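Local coordinates for adhesion G-protein coupled receptor G6 (PDB 6V55) that probably links adhesion at the cell surface to G-protein signalling in myelination, through a large multidomain extracellular region that binds calcium, at residues Tyr25-Cys31 against Val93-Phe99; Gly57-Arg62 against Ala72-Gly76; His457-Pro461 against Asn480-Thr484. Numbering follows the deposited sequence.

Contact 1: residues Tyr25-Cys31 against Val93-Phe99. With CA (calcium ion), chain C; NAG (2-acetamido-2-deoxy-beta-D-glucopyranose), chain E.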
loop_
_atom_site.group_PDB
_atom_site.type_symbol
_atom_site.label_atom_id
_atom_site.label_comp_id
_atom_site.label_asym_id
_atom_site.label_seq_id
_atom_site.Cartn_x
_atom_site.Cartn_y
_atom_site.Cartn_z
ATOM N N TYR A 25 9.415 3.395 7.583
ATOM C CA TYR A 25 8.885 4.258 6.547
ATOM C C TYR A 25 8.747 5.686 7.075
ATOM O O TYR A 25 8.728 5.903 8.289
ATOM C CB TYR A 25 7.549 3.715 6.034
ATOM C CG TYR A 25 6.508 3.261 7.036
ATOM C CD1 TYR A 25 5.712 4.175 7.716
ATOM C CD2 TYR A 25 6.257 1.914 7.224
ATOM C CE1 TYR A 25 4.735 3.752 8.607
ATOM C CE2 TYR A 25 5.286 1.476 8.104
ATOM C CZ TYR A 25 4.521 2.405 8.787
ATOM O OH TYR A 25 3.541 1.985 9.665
ATOM N N PRO A 26 8.724 6.690 6.199
ATOM C CA PRO A 26 8.488 8.048 6.681
ATOM C C PRO A 26 7.010 8.229 6.978
ATOM O O PRO A 26 6.186 7.406 6.546
ATOM C CB PRO A 26 8.971 8.924 5.509
ATOM C CG PRO A 26 9.836 8.005 4.666
ATOM C CD PRO A 26 9.163 6.700 4.787
ATOM N N PRO A 27 6.624 9.248 7.745
ATOM C CA PRO A 27 5.200 9.564 7.869
ATOM C C PRO A 27 4.632 10.131 6.572
ATOM O O PRO A 27 5.370 10.496 5.649
ATOM C CB PRO A 27 5.158 10.623 8.974
ATOM C CG PRO A 27 6.498 10.715 9.542
ATOM C CD PRO A 27 7.451 10.142 8.573
ATOM N N SER A 28 3.284 10.179 6.524
ATOM C CA SER A 28 2.492 10.873 5.499
ATOM C C SER A 28 2.775 10.400 4.074
ATOM O O SER A 28 2.773 11.179 3.119
ATOM C CB SER A 28 2.667 12.371 5.619
ATOM O OG SER A 28 2.710 12.688 6.986
ATOM N N GLN A 29 3.016 9.111 3.938
ATOM C CA GLN A 29 3.280 8.520 2.645
ATOM C C GLN A 29 1.992 8.344 1.873
ATOM O O GLN A 29 0.911 8.189 2.455
ATOM C CB GLN A 29 3.943 7.163 2.824
ATOM C CG GLN A 29 5.307 7.227 3.388
ATOM C CD GLN A 29 6.183 8.149 2.598
ATOM O OE1 GLN A 29 6.532 7.877 1.443
ATOM N NE2 GLN A 29 6.542 9.261 3.208
ATOM N N SER A 30 2.114 8.335 0.548
ATOM C CA SER A 30 1.003 7.865 -0.270
ATOM C C SER A 30 1.578 7.212 -1.517
ATOM O O SER A 30 2.103 7.901 -2.397
ATOM C CB SER A 30 0.056 8.988 -0.634
ATOM O OG SER A 30 -0.644 8.596 -1.800
ATOM N N CYS A 31 1.445 5.894 -1.598
ATOM C CA CYS A 31 2.097 5.094 -2.612
ATOM C C CYS A 31 1.054 4.345 -3.439
ATOM O O CYS A 31 -0.012 3.984 -2.933
ATOM C CB CYS A 31 3.055 4.131 -1.936
ATOM S SG CYS A 31 4.405 4.874 -0.953
ATOM N N VAL A 93 -1.301 -2.064 -5.400
ATOM C CA VAL A 93 -0.958 -2.078 -3.976
ATOM C C VAL A 93 -0.772 -0.639 -3.511
ATOM O O VAL A 93 0.136 0.054 -3.982
ATOM C CB VAL A 93 0.320 -2.882 -3.700
ATOM C CG1 VAL A 93 0.711 -2.770 -2.230
ATOM C CG2 VAL A 93 0.139 -4.325 -4.077
ATOM N N PHE A 94 -1.594 -0.201 -2.565
ATOM C CA PHE A 94 -1.485 1.138 -2.007
ATOM C C PHE A 94 -0.905 1.081 -0.610
ATOM O O PHE A 94 -0.988 0.056 0.065
ATOM C CB PHE A 94 -2.839 1.827 -1.945
ATOM C CG PHE A 94 -3.473 1.993 -3.276
ATOM C CD1 PHE A 94 -3.128 3.066 -4.080
ATOM C CD2 PHE A 94 -4.396 1.062 -3.736
ATOM C CE1 PHE A 94 -3.702 3.213 -5.311
ATOM C CE2 PHE A 94 -4.974 1.208 -4.966
ATOM C CZ PHE A 94 -4.627 2.288 -5.759
ATOM N N PHE A 95 -0.321 2.196 -0.178
ATOM C CA PHE A 95 0.180 2.311 1.184
ATOM C C PHE A 95 0.059 3.764 1.607
ATOM O O PHE A 95 0.478 4.664 0.870
ATOM C CB PHE A 95 1.626 1.827 1.287
ATOM C CG PHE A 95 2.311 2.169 2.600
ATOM C CD1 PHE A 95 1.776 1.771 3.828
ATOM C CD2 PHE A 95 3.514 2.870 2.600
ATOM C CE1 PHE A 95 2.434 2.074 5.037
ATOM C CE2 PHE A 95 4.179 3.166 3.801
ATOM C CZ PHE A 95 3.635 2.769 5.023
ATOM N N ASN A 96 -0.533 3.987 2.784
ATOM C CA ASN A 96 -0.695 5.317 3.368
ATOM C C ASN A 96 -0.303 5.273 4.841
ATOM O O ASN A 96 -0.741 4.378 5.575
ATOM C CB ASN A 96 -2.128 5.799 3.215
ATOM C CG ASN A 96 -2.503 6.000 1.780
ATOM O OD1 ASN A 96 -2.016 6.929 1.121
ATOM N ND2 ASN A 96 -3.364 5.133 1.269
ATOM N N SER A 97 0.549 6.204 5.263
ATOM C CA SER A 97 0.919 6.316 6.664
ATOM C C SER A 97 0.419 7.667 7.139
ATOM O O SER A 97 0.252 8.585 6.334
ATOM C CB SER A 97 2.432 6.232 6.879
ATOM O OG SER A 97 3.084 7.151 6.008
ATOM N N ASP A 98 0.186 7.807 8.442
ATOM C CA ASP A 98 -0.273 9.107 8.890
ATOM C C ASP A 98 0.936 9.882 9.414
ATOM O O ASP A 98 2.062 9.588 9.012
ATOM C CB ASP A 98 -1.437 8.989 9.891
ATOM C CG ASP A 98 -1.127 8.139 11.137
ATOM O OD1 ASP A 98 -2.091 7.816 11.863
ATOM O OD2 ASP A 98 0.025 7.814 11.465
ATOM N N PHE A 99 0.721 10.838 10.327
ATOM C CA PHE A 99 1.728 11.804 10.771
ATOM C C PHE A 99 2.648 11.294 11.873
ATOM O O PHE A 99 3.637 11.970 12.163
ATOM C CB PHE A 99 1.061 13.103 11.267
ATOM C CG PHE A 99 -0.107 12.883 12.209
ATOM C CD1 PHE A 99 0.102 12.774 13.587
ATOM C CD2 PHE A 99 -1.411 12.802 11.728
ATOM C CE1 PHE A 99 -0.963 12.559 14.463
ATOM C CE2 PHE A 99 -2.472 12.583 12.596
ATOM C CZ PHE A 99 -2.238 12.462 13.971
HETATM CA CA CA C . 1.875 6.139 11.368
HETATM C C1 NAG E . -2.761 4.161 -9.541
HETATM C C2 NAG E . -4.020 5.019 -9.801
HETATM C C3 NAG E . -4.719 4.573 -11.094
HETATM C C4 NAG E . -3.760 4.624 -12.277
HETATM C C5 NAG E . -2.531 3.757 -11.988
HETATM C C6 NAG E . -1.473 3.895 -13.052
HETATM C C7 NAG E . -4.853 5.772 -7.612
HETATM C C8 NAG E . -5.966 5.657 -6.610
HETATM N N2 NAG E . -4.961 4.992 -8.691
HETATM O O3 NAG E . -5.856 5.393 -11.356
HETATM O O4 NAG E . -4.424 4.170 -13.456
HETATM O O5 NAG E . -1.908 4.154 -10.750
HETATM O O6 NAG E . -0.605 4.985 -12.771
HETATM O O7 NAG E . -3.898 6.531 -7.448
HETATM O O HOH W 1 -1.097 9.757 3.487
HETATM O O HOH W 2 -1.954 5.498 -1.289
HETATM O O HOH W 3 3.379 7.506 9.812
#

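Contact 2: residues Gly57-Arg62 against Ala72-Gly76. With CA (calcium ion), chain C.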
loop_
_atom_site.group_PDB
_atom_site.type_symbol
_atom_site.label_atom_id
_atom_site.label_comp_id
_atom_site.label_asym_id
_atom_site.label_seq_id
_atom_site.Cartn_x
_atom_site.Cartn_y
_atom_site.Cartn_z
ATOM N N GLY A 57 -9.801 -1.023 12.527
ATOM C CA GLY A 57 -10.197 -0.584 11.205
ATOM C C GLY A 57 -9.066 -0.053 10.354
ATOM O O GLY A 57 -9.340 0.577 9.319
ATOM N N CYS A 58 -7.812 -0.290 10.774
ATOM C CA CYS A 58 -6.578 0.095 10.076
ATOM C C CYS A 58 -6.522 1.601 9.755
ATOM O O CYS A 58 -6.006 2.016 8.712
ATOM C CB CYS A 58 -6.380 -0.797 8.835
ATOM S SG CYS A 58 -5.697 -2.509 9.228
ATOM N N ILE A 59 -7.063 2.428 10.667
ATOM C CA ILE A 59 -7.295 3.840 10.369
ATOM C C ILE A 59 -6.074 4.715 10.592
ATOM O O ILE A 59 -6.158 5.937 10.387
ATOM C CB ILE A 59 -8.469 4.421 11.191
ATOM C CG1 ILE A 59 -8.117 4.510 12.671
ATOM C CG2 ILE A 59 -9.738 3.597 11.023
ATOM C CD1 ILE A 59 -8.903 5.588 13.396
ATOM N N TYR A 60 -4.934 4.137 10.980
ATOM C CA TYR A 60 -3.705 4.914 11.151
ATOM C C TYR A 60 -2.808 4.722 9.931
ATOM O O TYR A 60 -2.765 5.602 9.067
ATOM C CB TYR A 60 -2.974 4.525 12.438
ATOM C CG TYR A 60 -3.663 4.958 13.730
ATOM C CD1 TYR A 60 -4.692 5.883 13.719
ATOM C CD2 TYR A 60 -3.269 4.431 14.961
ATOM C CE1 TYR A 60 -5.325 6.263 14.891
ATOM C CE2 TYR A 60 -3.894 4.807 16.136
ATOM C CZ TYR A 60 -4.913 5.724 16.093
ATOM O OH TYR A 60 -5.534 6.122 17.257
ATOM N N ASP A 61 -2.090 3.601 9.830
ATOM C CA ASP A 61 -1.391 3.249 8.603
ATOM C C ASP A 61 -2.061 2.028 8.014
ATOM O O ASP A 61 -2.349 1.078 8.740
ATOM C CB ASP A 61 0.085 2.912 8.835
ATOM C CG ASP A 61 0.824 3.975 9.624
ATOM O OD1 ASP A 61 0.297 5.098 9.716
ATOM O OD2 ASP A 61 1.926 3.684 10.154
ATOM N N ARG A 62 -2.279 2.012 6.700
ATOM C CA ARG A 62 -2.903 0.849 6.074
ATOM C C ARG A 62 -2.258 0.567 4.725
ATOM O O ARG A 62 -1.735 1.467 4.066
ATOM C CB ARG A 62 -4.425 1.031 5.903
ATOM C CG ARG A 62 -4.833 2.159 4.987
ATOM C CD ARG A 62 -6.331 2.108 4.648
ATOM N NE ARG A 62 -7.184 2.235 5.828
ATOM C CZ ARG A 62 -8.465 2.611 5.818
ATOM N NH1 ARG A 62 -9.093 2.913 4.676
ATOM N NH2 ARG A 62 -9.121 2.696 6.975
ATOM N N ALA A 72 -9.046 -4.832 -0.172
ATOM C CA ALA A 72 -8.917 -5.160 1.234
ATOM C C ALA A 72 -7.787 -4.381 1.888
ATOM O O ALA A 72 -6.703 -4.258 1.309
ATOM C CB ALA A 72 -8.690 -6.645 1.415
ATOM N N LYS A 73 -8.031 -3.893 3.113
ATOM C CA LYS A 73 -7.057 -3.115 3.874
ATOM C C LYS A 73 -6.341 -3.995 4.891
ATOM O O LYS A 73 -6.901 -4.966 5.393
ATOM C CB LYS A 73 -7.713 -1.928 4.582
ATOM C CG LYS A 73 -8.958 -2.261 5.385
ATOM C CD LYS A 73 -9.532 -1.047 6.101
ATOM C CE LYS A 73 -10.834 -1.421 6.831
ATOM N NZ LYS A 73 -11.409 -0.264 7.629
ATOM N N PHE A 74 -5.081 -3.657 5.178
ATOM C CA PHE A 74 -4.204 -4.461 6.026
ATOM C C PHE A 74 -3.328 -3.541 6.872
ATOM O O PHE A 74 -2.831 -2.524 6.380
ATOM C CB PHE A 74 -3.269 -5.368 5.204
ATOM C CG PHE A 74 -3.966 -6.390 4.351
ATOM C CD1 PHE A 74 -4.205 -7.678 4.840
ATOM C CD2 PHE A 74 -4.346 -6.087 3.043
ATOM C CE1 PHE A 74 -4.834 -8.642 4.053
ATOM C CE2 PHE A 74 -4.984 -7.040 2.245
ATOM C CZ PHE A 74 -5.226 -8.325 2.756
ATOM N N CYS A 75 -3.121 -3.909 8.134
ATOM C CA CYS A 75 -2.120 -3.269 8.978
ATOM C C CYS A 75 -1.660 -4.278 10.020
ATOM O O CYS A 75 -2.026 -5.453 9.967
ATOM C CB CYS A 75 -2.655 -2.026 9.674
ATOM S SG CYS A 75 -4.171 -2.338 10.608
ATOM N N GLY A 76 -0.892 -3.792 10.994
ATOM C CA GLY A 76 -0.377 -4.658 12.039
ATOM C C GLY A 76 0.619 -5.642 11.461
ATOM O O GLY A 76 1.511 -5.269 10.688
HETATM CA CA CA C . 1.875 6.139 11.368
HETATM O O HOH W 3 3.379 7.506 9.812
#

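Contact 3: residues His457-Pro461 against Asn480-Thr484. With NAG (2-acetamido-2-deoxy-beta-D-glucopyranose), chain N; NAG (2-acetamido-2-deoxy-beta-D-glucopyranose), chain K.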
loop_
_atom_site.group_PDB
_atom_site.type_symbol
_atom_site.label_atom_id
_atom_site.label_comp_id
_atom_site.label_asym_id
_atom_site.label_seq_id
_atom_site.Cartn_x
_atom_site.Cartn_y
_atom_site.Cartn_z
ATOM N N HIS A 457 -3.219 17.731 7.803
ATOM C CA HIS A 457 -3.006 16.509 8.591
ATOM C C HIS A 457 -4.280 15.704 8.834
ATOM O O HIS A 457 -4.284 14.803 9.680
ATOM C CB HIS A 457 -2.306 16.749 9.941
ATOM C CG HIS A 457 -1.214 17.770 9.892
ATOM N ND1 HIS A 457 0.060 17.471 9.460
ATOM C CD2 HIS A 457 -1.218 19.092 10.190
ATOM C CE1 HIS A 457 0.798 18.566 9.504
ATOM N NE2 HIS A 457 0.046 19.563 9.939
ATOM N N TYR A 458 -5.360 15.942 8.090
ATOM C CA TYR A 458 -6.552 15.086 8.180
ATOM C C TYR A 458 -6.773 14.502 6.795
ATOM O O TYR A 458 -7.461 15.101 5.964
ATOM C CB TYR A 458 -7.774 15.851 8.661
ATOM C CG TYR A 458 -7.718 16.135 10.126
ATOM C CD1 TYR A 458 -8.360 15.302 11.033
ATOM C CD2 TYR A 458 -6.994 17.223 10.612
ATOM C CE1 TYR A 458 -8.287 15.550 12.399
ATOM C CE2 TYR A 458 -6.908 17.481 11.975
ATOM C CZ TYR A 458 -7.558 16.639 12.866
ATOM O OH TYR A 458 -7.476 16.889 14.227
ATOM N N ARG A 459 -6.189 13.340 6.541
ATOM C CA ARG A 459 -6.161 12.773 5.202
ATOM C C ARG A 459 -7.263 11.725 5.074
ATOM O O ARG A 459 -7.180 10.641 5.659
ATOM C CB ARG A 459 -4.788 12.190 4.904
ATOM C CG ARG A 459 -3.744 13.229 4.663
ATOM C CD ARG A 459 -2.645 12.667 3.807
ATOM N NE ARG A 459 -1.498 13.568 3.786
ATOM C CZ ARG A 459 -0.292 13.236 3.326
ATOM N NH1 ARG A 459 -0.080 12.020 2.836
ATOM N NH2 ARG A 459 0.702 14.125 3.345
ATOM N N TRP A 460 -8.274 12.048 4.323
ATOM C CA TRP A 460 -9.426 11.167 4.269
ATOM C C TRP A 460 -9.296 10.274 3.053
ATOM O O TRP A 460 -9.020 10.784 1.966
ATOM C CB TRP A 460 -10.710 11.979 4.185
ATOM C CG TRP A 460 -10.824 13.013 5.246
ATOM C CD1 TRP A 460 -10.449 14.332 5.171
ATOM C CD2 TRP A 460 -11.337 12.819 6.566
ATOM N NE1 TRP A 460 -10.683 14.967 6.372
ATOM C CE2 TRP A 460 -11.235 14.062 7.242
ATOM C CE3 TRP A 460 -11.849 11.709 7.255
ATOM C CZ2 TRP A 460 -11.642 14.231 8.559
ATOM C CZ3 TRP A 460 -12.264 11.881 8.572
ATOM C CH2 TRP A 460 -12.157 13.142 9.205
ATOM N N PRO A 461 -9.447 8.956 3.181
ATOM C CA PRO A 461 -9.324 8.073 2.011
ATOM C C PRO A 461 -10.583 8.091 1.148
ATOM O O PRO A 461 -11.608 8.667 1.518
ATOM C CB PRO A 461 -9.088 6.689 2.630
ATOM C CG PRO A 461 -9.689 6.774 4.001
ATOM C CD PRO A 461 -9.586 8.207 4.442
ATOM N N ASN A 480 -10.824 10.339 17.673
ATOM C CA ASN A 480 -10.965 10.385 16.223
ATOM C C ASN A 480 -11.688 11.640 15.745
ATOM O O ASN A 480 -12.456 12.275 16.477
ATOM C CB ASN A 480 -11.783 9.211 15.685
ATOM C CG ASN A 480 -11.281 7.876 16.124
ATOM O OD1 ASN A 480 -10.081 7.662 16.276
ATOM N ND2 ASN A 480 -12.230 6.942 16.316
ATOM N N ALA A 481 -11.475 11.953 14.471
ATOM C CA ALA A 481 -12.330 12.837 13.696
ATOM C C ALA A 481 -13.068 11.986 12.678
ATOM O O ALA A 481 -12.678 10.848 12.419
ATOM C CB ALA A 481 -11.519 13.922 12.984
ATOM N N SER A 482 -14.142 12.528 12.099
ATOM C CA SER A 482 -14.926 11.773 11.125
ATOM C C SER A 482 -15.422 12.679 10.009
ATOM O O SER A 482 -15.598 13.881 10.205
ATOM C CB SER A 482 -16.119 11.052 11.763
ATOM O OG SER A 482 -17.164 11.972 12.007
ATOM N N ARG A 483 -15.615 12.082 8.826
ATOM C CA ARG A 483 -16.133 12.756 7.633
ATOM C C ARG A 483 -16.973 11.767 6.837
ATOM O O ARG A 483 -16.601 10.597 6.705
ATOM C CB ARG A 483 -15.018 13.307 6.735
ATOM C CG ARG A 483 -15.393 14.556 5.970
ATOM C CD ARG A 483 -14.263 15.043 5.071
ATOM N NE ARG A 483 -14.558 16.323 4.424
ATOM C CZ ARG A 483 -13.821 16.845 3.440
ATOM N NH1 ARG A 483 -12.759 16.183 2.982
ATOM N NH2 ARG A 483 -14.143 18.022 2.906
ATOM N N THR A 484 -18.102 12.236 6.303
ATOM C CA THR A 484 -19.046 11.380 5.590
ATOM C C THR A 484 -19.119 11.787 4.125
ATOM O O THR A 484 -19.220 12.979 3.809
ATOM C CB THR A 484 -20.436 11.441 6.233
ATOM O OG1 THR A 484 -20.318 11.134 7.624
ATOM C CG2 THR A 484 -21.386 10.418 5.602
HETATM C C1 NAG N . -12.111 5.554 16.715
HETATM C C2 NAG N . -12.968 5.241 17.958
HETATM C C3 NAG N . -12.943 3.731 18.271
HETATM C C4 NAG N . -13.275 2.874 17.048
HETATM C C5 NAG N . -12.444 3.276 15.823
HETATM C C6 NAG N . -12.917 2.591 14.556
HETATM C C7 NAG N . -13.008 7.219 19.426
HETATM C C8 NAG N . -12.436 7.856 20.658
HETATM N N2 NAG N . -12.523 6.010 19.112
HETATM O O3 NAG N . -13.891 3.455 19.298
HETATM O O4 NAG N . -13.050 1.493 17.332
HETATM O O5 NAG N . -12.535 4.695 15.592
HETATM O O6 NAG N . -12.306 3.110 13.382
HETATM O O7 NAG N . -13.860 7.782 18.734
HETATM C C1 NAG K . -16.909 11.915 20.169
HETATM C C2 NAG K . -17.287 10.939 19.037
HETATM C C3 NAG K . -18.709 10.374 19.247
HETATM C C4 NAG K . -18.852 9.762 20.641
HETATM C C5 NAG K . -18.464 10.794 21.712
HETATM C C6 NAG K . -18.515 10.255 23.130
HETATM C C7 NAG K . -16.317 11.131 16.797
HETATM C C8 NAG K . -16.273 11.913 15.521
HETATM N N2 NAG K . -17.158 11.583 17.737
HETATM O O3 NAG K . -18.987 9.375 18.268
HETATM O O4 NAG K . -20.176 9.272 20.852
HETATM O O5 NAG K . -17.120 11.266 21.477
HETATM O O6 NAG K . -17.313 9.608 23.532
HETATM O O7 NAG K . -15.629 10.121 16.967
#

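Contact 1: residues Tyr25-Cys31 against Val93-Phe99
Y25 opens the first segment in an edge-to-face pair, the edge of F95 meeting the tyrosine face, with centroids 4.8 Å apart and planes at 73°. The tyrosine hydroxyl reaches beyond both segments to D61, a calcium ligand. P26 contributes its carbonyl, accepting a hydrogen bond from the side chain of S97 (S97 OG to P26 O, 3.2 Å), while P27 packs its ring on the backbone of D98, CB to O 3.3 Å. At S28 the backbone turns through a positive phi, and its amide donates to the carbonyl of D98 (S28 N to D98 O, 2.8 Å). That same carbonyl accepts from the water bound to calcium, and D98 OD2 ligates the ion at 2.5 Å while OD1 forms a salt bridge with K477, so the turn is linked to the metal site through D98. This is the calcium-binding end of a CUB domain, where the loop after strand 90-96 supplies an acidic ligand; E53, D61, S100 and V101 complete the protein ligands. Q29 N donates to S97 OG at 2.9 Å, so this one hydroxyl both donates and accepts, and Q29 NE2 turns back to P27 O at 3.0 Å. From S30 the two segments pair as antiparallel strands. S30 and N96 form a non-hydrogen-bonded pair, their side chains sharing one face. C31 and F95 form the following hydrogen-bonded pair, C31 N to F95 O 2.9 Å and F95 N to C31 O 3.3 Å, and on the opposite face C31 SG, in a disulfide with C5, lies at the edge of the F95 ring.

Contact 2: residues Gly57-Arg62 against Ala72-Gly76
One of the two disulfides of the CUB domain, C58-C75, joins the loop that leads into strand 62-66 to the end of the edge strand 71-74. The sulfur atoms C58 SG and C75 SG are 2.1 Å apart with a chi3 of -86°, close to the relaxed value for such a bond. Close packing flanks the bridge: C75 CB lies 3.3 Å from D61 O, and R62 CA makes a CA-H...O contact with F74 O at 3.4 Å. A second group of atoms gathers around the start of the loop. K73, its chain extended beyond CB, hydrogen-bonds through NZ to G57 O at 2.8 Å. R62 curls back over its own loop, NE donating to C58 O at 3.1 Å and NH2 more weakly to G57 O at 3.2 Å, and K73 CD lies over one face of its guanidinium. At the other end of the loop D61 grips the calcium with both carboxylate oxygens, OD1 at 2.5 Å and OD2 at 2.7 Å, while Y25 hydrogen-bonds to OD2. R62 NH2 and K73 NZ come within 3.8 Å of each other although both are positively charged; the shared carbonyl of G57 offsets some of that repulsion, so the loop is held covalently at C58, by a hydrogen bond from K73 at G57 and by the metal at D61.

Contact 3: residues His457-Pro461 against Asn480-Thr484
An arginine sets its CB over the face of a tryptophan: R483 CB sits 3.5 Å from the centroid of the six-membered ring of W460, only 8° off the ring normal, a CH-pi contact. The rest of the meeting is also packing, since the two segments stay well apart at the backbone, with 7.7 Å between the CA atoms of W460 and R483. The indole reaches across this gap, W460 CH2 to S482 C 3.4 Å and W460 CZ3 to R483 N 3.4 Å, and Y458 CE1 touches A481 CB at 3.7 Å. Position and disulfides are consistent with the hormone-receptor (HormR) domain of adhesion receptors, and the contact sets the short hairpin strand 459-460 against the central strand, 480-488, of a small three-stranded sheet. Polar ends find partners elsewhere: W460 NE1 with F454 O, Y458 OH with F474 N, and the R483 guanidinium in a salt bridge with D452 and a cation-pi contact with W496. Along 480-484, A481 and R483 point toward 457-461, whereas S482 points away, its OG 3.6 Å from C8 of one N-acetylglucosamine; N480 carries another, joined from ND2 to C1 at 1.4 Å.

Overall arrangement
Contacts 1 and 2 lie in the CUB domain, partly buried, and share one sheet and one calcium ion, contact 2 nested within the chain loop closed by contact 1. They meet at D61, where D98 N lies 3.0 Å from D61 OD1, a probable hydrogen bond. Contact 3, later in the chain and more fully buried, has neither metal nor disulfide between its segments and relies on aromatic and aliphatic packing, where contact 1 uses strand pairing and contact 2 a covalent bridge. It nonetheless abuts both: S28 O lies 3.0 Å from R459 NH1, another probable hydrogen bond, and I59 CD1 lies 3.7 Å from OD1 of the glycosylated N480.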